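PDB 2WP0: chromosomal replication initiator protein DnaA from Helicobacter pylori, which plays an essential role in starting and regulating chromosomal replication, its ATP-bound form binding the replication origin oriC to begin assembly of the initiation complex. Local coordinates for residues S31-N36 against A45-P50; L65-L70 against V83-E88. One frame throughout, in Å; residues are numbered along the deposited sequence.

Contact 1 of 2, residues S31-N36 against A45-P50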
loop_
_atom_site.group_PDB
_atom_site.type_symbol
_atom_site.label_atom_id
_atom_site.label_comp_id
_atom_site.label_asym_id
_atom_site.label_seq_id
_atom_site.Cartn_x
_atom_site.Cartn_y
_atom_site.Cartn_z
ATOM N N SER D 31 -0.121 -5.970 -39.485
ATOM C CA SER D 31 -0.237 -5.136 -40.677
ATOM C C SER D 31 0.820 -4.020 -40.756
ATOM O O SER D 31 1.225 -3.605 -41.852
ATOM C CB SER D 31 -1.617 -4.509 -40.700
ATOM O OG SER D 31 -1.957 -4.059 -39.402
ATOM N N GLN D 32 1.255 -3.546 -39.585
ATOM C CA GLN D 32 2.206 -2.439 -39.452
ATOM C C GLN D 32 3.662 -2.847 -39.635
ATOM O O GLN D 32 4.567 -2.005 -39.629
ATOM C CB GLN D 32 2.070 -1.827 -38.068
ATOM C CG GLN D 32 0.676 -1.338 -37.713
ATOM C CD GLN D 32 0.720 -0.336 -36.578
ATOM O OE1 GLN D 32 1.379 0.705 -36.675
ATOM N NE2 GLN D 32 0.031 -0.645 -35.492
ATOM N N LEU D 33 3.866 -4.154 -39.768
ATOM C CA LEU D 33 5.171 -4.773 -39.922
ATOM C C LEU D 33 5.625 -4.637 -41.375
ATOM O O LEU D 33 4.806 -4.703 -42.298
ATOM C CB LEU D 33 5.015 -6.250 -39.577
ATOM C CG LEU D 33 6.051 -6.957 -38.732
ATOM C CD1 LEU D 33 6.771 -5.920 -37.935
ATOM C CD2 LEU D 33 5.327 -7.945 -37.843
ATOM N N LYS D 34 6.912 -4.449 -41.617
ATOM C CA LYS D 34 7.308 -4.461 -43.009
ATOM C C LYS D 34 8.682 -5.006 -43.282
ATOM O O LYS D 34 9.605 -4.828 -42.491
ATOM C CB LYS D 34 7.097 -3.110 -43.665
ATOM C CG LYS D 34 7.939 -2.001 -43.138
ATOM C CD LYS D 34 7.242 -0.728 -43.510
ATOM C CE LYS D 34 6.394 -0.982 -44.745
ATOM N NZ LYS D 34 5.160 -0.163 -44.736
ATOM N N TYR D 35 8.791 -5.662 -44.434
ATOM C CA TYR D 35 9.913 -6.537 -44.726
ATOM C C TYR D 35 11.182 -5.809 -45.137
ATOM O O TYR D 35 11.140 -4.721 -45.723
ATOM C CB TYR D 35 9.521 -7.562 -45.789
ATOM C CG TYR D 35 10.510 -8.699 -45.928
ATOM C CD1 TYR D 35 10.994 -9.366 -44.803
ATOM C CD2 TYR D 35 10.955 -9.109 -47.177
ATOM C CE1 TYR D 35 11.888 -10.404 -44.918
ATOM C CE2 TYR D 35 11.847 -10.142 -47.301
ATOM C CZ TYR D 35 12.311 -10.788 -46.173
ATOM O OH TYR D 35 13.210 -11.821 -46.309
ATOM N N ASN D 36 12.304 -6.458 -44.841
ATOM C CA ASN D 36 13.631 -5.874 -44.959
ATOM C C ASN D 36 14.571 -6.800 -45.740
ATOM O O ASN D 36 15.354 -7.528 -45.135
ATOM C CB ASN D 36 14.175 -5.647 -43.549
ATOM C CG ASN D 36 15.205 -4.552 -43.481
ATOM O OD1 ASN D 36 15.480 -4.024 -42.404
ATOM N ND2 ASN D 36 15.787 -4.202 -44.619
ATOM N N ALA D 45 14.909 -13.424 -41.115
ATOM C CA ALA D 45 14.066 -12.419 -41.762
ATOM C C ALA D 45 14.047 -11.135 -40.924
ATOM O O ALA D 45 13.891 -11.175 -39.705
ATOM C CB ALA D 45 12.648 -12.947 -41.976
ATOM N N PHE D 46 14.227 -10.002 -41.586
ATOM C CA PHE D 46 14.168 -8.724 -40.904
ATOM C C PHE D 46 12.892 -7.980 -41.274
ATOM O O PHE D 46 12.528 -7.897 -42.446
ATOM C CB PHE D 46 15.399 -7.872 -41.235
ATOM C CG PHE D 46 16.613 -8.230 -40.434
ATOM C CD1 PHE D 46 16.818 -7.683 -39.179
ATOM C CD2 PHE D 46 17.549 -9.116 -40.931
ATOM C CE1 PHE D 46 17.939 -8.018 -38.434
ATOM C CE2 PHE D 46 18.671 -9.452 -40.190
ATOM C CZ PHE D 46 18.865 -8.905 -38.942
ATOM N N PHE D 47 12.207 -7.462 -40.262
ATOM C CA PHE D 47 11.051 -6.606 -40.468
ATOM C C PHE D 47 11.262 -5.286 -39.751
ATOM O O PHE D 47 12.005 -5.201 -38.764
ATOM C CB PHE D 47 9.768 -7.258 -39.947
ATOM C CG PHE D 47 9.593 -8.656 -40.403
ATOM C CD1 PHE D 47 10.018 -9.707 -39.616
ATOM C CD2 PHE D 47 9.046 -8.928 -41.637
ATOM C CE1 PHE D 47 9.882 -11.019 -40.045
ATOM C CE2 PHE D 47 8.911 -10.234 -42.076
ATOM C CZ PHE D 47 9.327 -11.283 -41.275
ATOM N N TYR D 48 10.596 -4.260 -40.261
ATOM C CA TYR D 48 10.543 -2.981 -39.597
ATOM C C TYR D 48 9.183 -2.808 -38.935
ATOM O O TYR D 48 8.162 -3.233 -39.462
ATOM C CB TYR D 48 10.788 -1.855 -40.594
ATOM C CG TYR D 48 12.239 -1.648 -40.945
ATOM C CD1 TYR D 48 13.192 -1.424 -39.953
ATOM C CD2 TYR D 48 12.661 -1.650 -42.269
ATOM C CE1 TYR D 48 14.533 -1.215 -40.268
ATOM C CE2 TYR D 48 13.999 -1.439 -42.601
ATOM C CZ TYR D 48 14.931 -1.221 -41.593
ATOM O OH TYR D 48 16.255 -1.006 -41.922
ATOM N N ALA D 49 9.187 -2.213 -37.753
ATOM C CA ALA D 49 7.971 -1.724 -37.128
ATOM C C ALA D 49 8.137 -0.219 -36.952
ATOM O O ALA D 49 9.240 0.274 -36.715
ATOM C CB ALA D 49 7.739 -2.408 -35.797
ATOM N N PRO D 50 7.039 0.519 -37.069
ATOM C CA PRO D 50 7.076 1.982 -37.098
ATOM C C PRO D 50 7.761 2.533 -35.865
ATOM O O PRO D 50 8.524 3.490 -35.960
ATOM C CB PRO D 50 5.602 2.366 -37.054
ATOM C CG PRO D 50 4.860 1.132 -37.456
ATOM C CD PRO D 50 5.670 -0.009 -36.995
#
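Gln-32 meets Pro-50 at about a right angle, its OE1 lying 3.6 Å from CG of the proline. The side-chain NE2 of Gln-32 is hydrogen-bonded to Asn-28 O and to the backbone of a chain of another protein. Leu-33 CD1 lies 3.8 Å from Phe-47 CB and also packs against Ala-49 CB. At Lys-34 the backbones form a hydrogen-bonded antiparallel pair with Tyr-48: Lys-34 N donates to Tyr-48 O at 2.8 Å, and Tyr-48 N returns a straighter bond to Lys-34 O (167°). On the face shared by these two side chains, Lys-34 CG rests 3.8 Å from Tyr-48 CB. Tyr-35 forms the next, non-hydrogen-bonded pair with Phe-47. Their rings are tilted by 46°, with Tyr-35 CD1 3.5 Å from Phe-47 CE2, while Ala-45 CB sits at the edge of the tyrosine ring; Ile-11 of helix 6-16 touches both side chains. Asn-36 N gives Phe-46 O a weak hydrogen bond (2.8 Å). CG of Asn-36 is anti to its own backbone N (chi1 -155°), and OD1 comes over one face of the Tyr-48 ring, 3.0 Å from CZ. This is a short antiparallel beta hairpin, strands 34-35 and 44-49, with one face packed on helices in domain I of DnaA.

Contact 2 of 2, residues L65-L70 against V83-E88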
loop_
_atom_site.group_PDB
_atom_site.type_symbol
_atom_site.label_atom_id
_atom_site.label_comp_id
_atom_site.label_asym_id
_atom_site.label_seq_id
_atom_site.Cartn_x
_atom_site.Cartn_y
_atom_site.Cartn_z
ATOM N N LEU D 65 5.719 -17.207 -32.949
ATOM C CA LEU D 65 4.763 -17.426 -34.025
ATOM C C LEU D 65 5.371 -17.133 -35.375
ATOM O O LEU D 65 5.129 -17.860 -36.316
ATOM C CB LEU D 65 3.530 -16.549 -33.848
ATOM C CG LEU D 65 2.344 -17.191 -33.131
ATOM C CD1 LEU D 65 1.405 -16.143 -32.475
ATOM C CD2 LEU D 65 1.610 -18.124 -34.104
ATOM N N LEU D 66 6.153 -16.065 -35.478
ATOM C CA LEU D 66 6.754 -15.698 -36.759
ATOM C C LEU D 66 7.888 -16.620 -37.148
ATOM O O LEU D 66 7.956 -17.073 -38.292
ATOM C CB LEU D 66 7.283 -14.289 -36.743
ATOM C CG LEU D 66 6.178 -13.292 -36.482
ATOM C CD1 LEU D 66 6.095 -12.137 -37.469
ATOM C CD2 LEU D 66 4.830 -13.913 -36.126
ATOM N N LYS D 67 8.795 -16.872 -36.213
ATOM C CA LYS D 67 9.819 -17.857 -36.459
ATOM C C LYS D 67 9.124 -19.113 -37.002
ATOM O O LYS D 67 9.393 -19.569 -38.117
ATOM C CB LYS D 67 10.578 -18.162 -35.171
ATOM C CG LYS D 67 11.832 -17.327 -34.964
ATOM C CD LYS D 67 11.750 -16.452 -33.720
ATOM C CE LYS D 67 13.151 -16.193 -33.130
ATOM N NZ LYS D 67 13.161 -15.476 -31.801
ATOM N N GLU D 68 8.202 -19.643 -36.207
ATOM C CA GLU D 68 7.420 -20.816 -36.578
ATOM C C GLU D 68 6.925 -20.727 -38.015
ATOM O O GLU D 68 7.528 -21.277 -38.928
ATOM C CB GLU D 68 6.232 -20.941 -35.628
ATOM C CG GLU D 68 5.352 -22.139 -35.868
ATOM C CD GLU D 68 4.670 -22.594 -34.594
ATOM O OE1 GLU D 68 3.743 -21.909 -34.107
ATOM O OE2 GLU D 68 5.077 -23.643 -34.057
ATOM N N ILE D 69 5.813 -20.025 -38.192
ATOM C CA ILE D 69 5.251 -19.708 -39.507
ATOM C C ILE D 69 6.273 -19.647 -40.654
ATOM O O ILE D 69 6.043 -20.223 -41.718
ATOM C CB ILE D 69 4.493 -18.370 -39.456
ATOM C CG1 ILE D 69 3.275 -18.485 -38.533
ATOM C CG2 ILE D 69 4.117 -17.918 -40.867
ATOM C CD1 ILE D 69 2.431 -17.249 -38.503
ATOM N N LEU D 70 7.386 -18.945 -40.434
ATOM C CA LEU D 70 8.431 -18.800 -41.447
ATOM C C LEU D 70 9.165 -20.109 -41.762
ATOM O O LEU D 70 9.293 -20.485 -42.936
ATOM C CB LEU D 70 9.441 -17.734 -41.034
ATOM C CG LEU D 70 9.055 -16.276 -41.260
ATOM C CD1 LEU D 70 10.245 -15.350 -41.004
ATOM C CD2 LEU D 70 8.531 -16.100 -42.673
ATOM N N VAL D 83 14.528 -20.611 -39.841
ATOM C CA VAL D 83 14.690 -19.147 -39.961
ATOM C C VAL D 83 14.332 -18.303 -38.728
ATOM O O VAL D 83 13.260 -18.454 -38.141
ATOM C CB VAL D 83 13.933 -18.594 -41.197
ATOM C CG1 VAL D 83 12.472 -18.391 -40.880
ATOM C CG2 VAL D 83 14.561 -17.286 -41.662
ATOM N N ASP D 84 15.258 -17.421 -38.357
ATOM C CA ASP D 84 15.123 -16.528 -37.204
ATOM C C ASP D 84 14.413 -15.249 -37.658
ATOM O O ASP D 84 14.536 -14.842 -38.815
ATOM C CB ASP D 84 16.527 -16.214 -36.645
ATOM C CG ASP D 84 16.506 -15.445 -35.320
ATOM O OD1 ASP D 84 15.467 -15.437 -34.620
ATOM O OD2 ASP D 84 17.558 -14.852 -34.972
ATOM N N VAL D 85 13.653 -14.620 -36.768
ATOM C CA VAL D 85 13.035 -13.342 -37.102
ATOM C C VAL D 85 13.608 -12.228 -36.235
ATOM O O VAL D 85 13.818 -12.405 -35.026
ATOM C CB VAL D 85 11.504 -13.370 -36.972
ATOM C CG1 VAL D 85 10.905 -14.409 -37.903
ATOM C CG2 VAL D 85 11.105 -13.648 -35.542
ATOM N N ARG D 86 13.883 -11.093 -36.869
ATOM C CA ARG D 86 14.361 -9.919 -36.168
ATOM C C ARG D 86 13.572 -8.730 -36.663
ATOM O O ARG D 86 13.675 -8.358 -37.824
ATOM C CB ARG D 86 15.845 -9.695 -36.439
ATOM C CG ARG D 86 16.430 -8.480 -35.708
ATOM C CD ARG D 86 17.145 -8.918 -34.418
ATOM N NE ARG D 86 18.138 -9.955 -34.658
ATOM C CZ ARG D 86 18.780 -10.639 -33.708
ATOM N NH1 ARG D 86 18.540 -10.387 -32.424
ATOM N NH2 ARG D 86 19.667 -11.589 -34.037
ATOM N N ILE D 87 12.764 -8.146 -35.789
ATOM C CA ILE D 87 12.062 -6.915 -36.137
ATOM C C ILE D 87 12.691 -5.679 -35.470
ATOM O O ILE D 87 13.230 -5.768 -34.362
ATOM C CB ILE D 87 10.563 -7.008 -35.849
ATOM C CG1 ILE D 87 10.082 -5.705 -35.229
ATOM C CG2 ILE D 87 10.256 -8.182 -34.946
ATOM C CD1 ILE D 87 8.632 -5.483 -35.422
ATOM N N GLU D 88 12.641 -4.544 -36.164
ATOM C CA GLU D 88 13.315 -3.335 -35.713
ATOM C C GLU D 88 12.452 -2.108 -35.913
ATOM O O GLU D 88 11.379 -2.197 -36.486
ATOM C CB GLU D 88 14.594 -3.137 -36.508
ATOM C CG GLU D 88 15.743 -4.038 -36.123
ATOM C CD GLU D 88 16.859 -4.004 -37.160
ATOM O OE1 GLU D 88 16.575 -4.296 -38.343
ATOM O OE2 GLU D 88 18.015 -3.680 -36.807
#
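Val-85 points from its strand toward helix 65-70 and divides its two methyl groups between different side chains. CG1, anti to the carbonyl carbon (chi1 -60°), faces the apolar side of the helix, where it lies 3.8 Å from Leu-66 CB and also packs against Leu-70 CD1. CG2 instead meets the aliphatic part of Lys-67, whose bend at chi2 (118°) sets CD 3.4 Å from that methyl as the two side chains pass obliquely. Leu-70 reaches on to Val-83, whose CG1 is 3.8 Å from Leu-70 CD1, and Ala-45 of the adjoining strand adds to the same apolar patch. On the exposed border, Lys-67 and Asp-84 lie side by side and point the same way. Lys-67 NZ is 3.6 Å from Asp-84 OD1, a long salt bridge whose oxygen is less surely placed. Arg-86 NH2 makes a long bridge, 4.0 Å, to Asp-84 OD2, which lies well out of the guanidinium plane, so charge alone links them. The axes of segments 65-70 and 84-88 come within 7.4 Å, their N-to-C directions 134° apart. Here the C-terminal end of helix 52-71 packs on strand 84-89, the second strand of a beta-alpha-beta unit that begins with strand 44-49.

Strand 44-49 unites the two contacts, whose centres are about 11 Å apart. It is the middle strand of a three-stranded mixed sheet, antiparallel to 34-35 in contact 1 and parallel to 84-89 in contact 2. Probable backbone bonds join it to the latter at both ends, from Ala-45 N to Asp-84 O (2.7 Å) and from Ala-49 N to Glu-88 O. Side chains also bridge the contacts directly: Leu-33 CD1 packs on Ile-87 CD1, and Phe-46 on Arg-86. Their surroundings differ in the assembly, since Gln-32 of contact 1 reaches another protein, whereas no other chain of the assembly touches contact 2. The contact of Gln-32 is consistent with domain I's role in binding regulators.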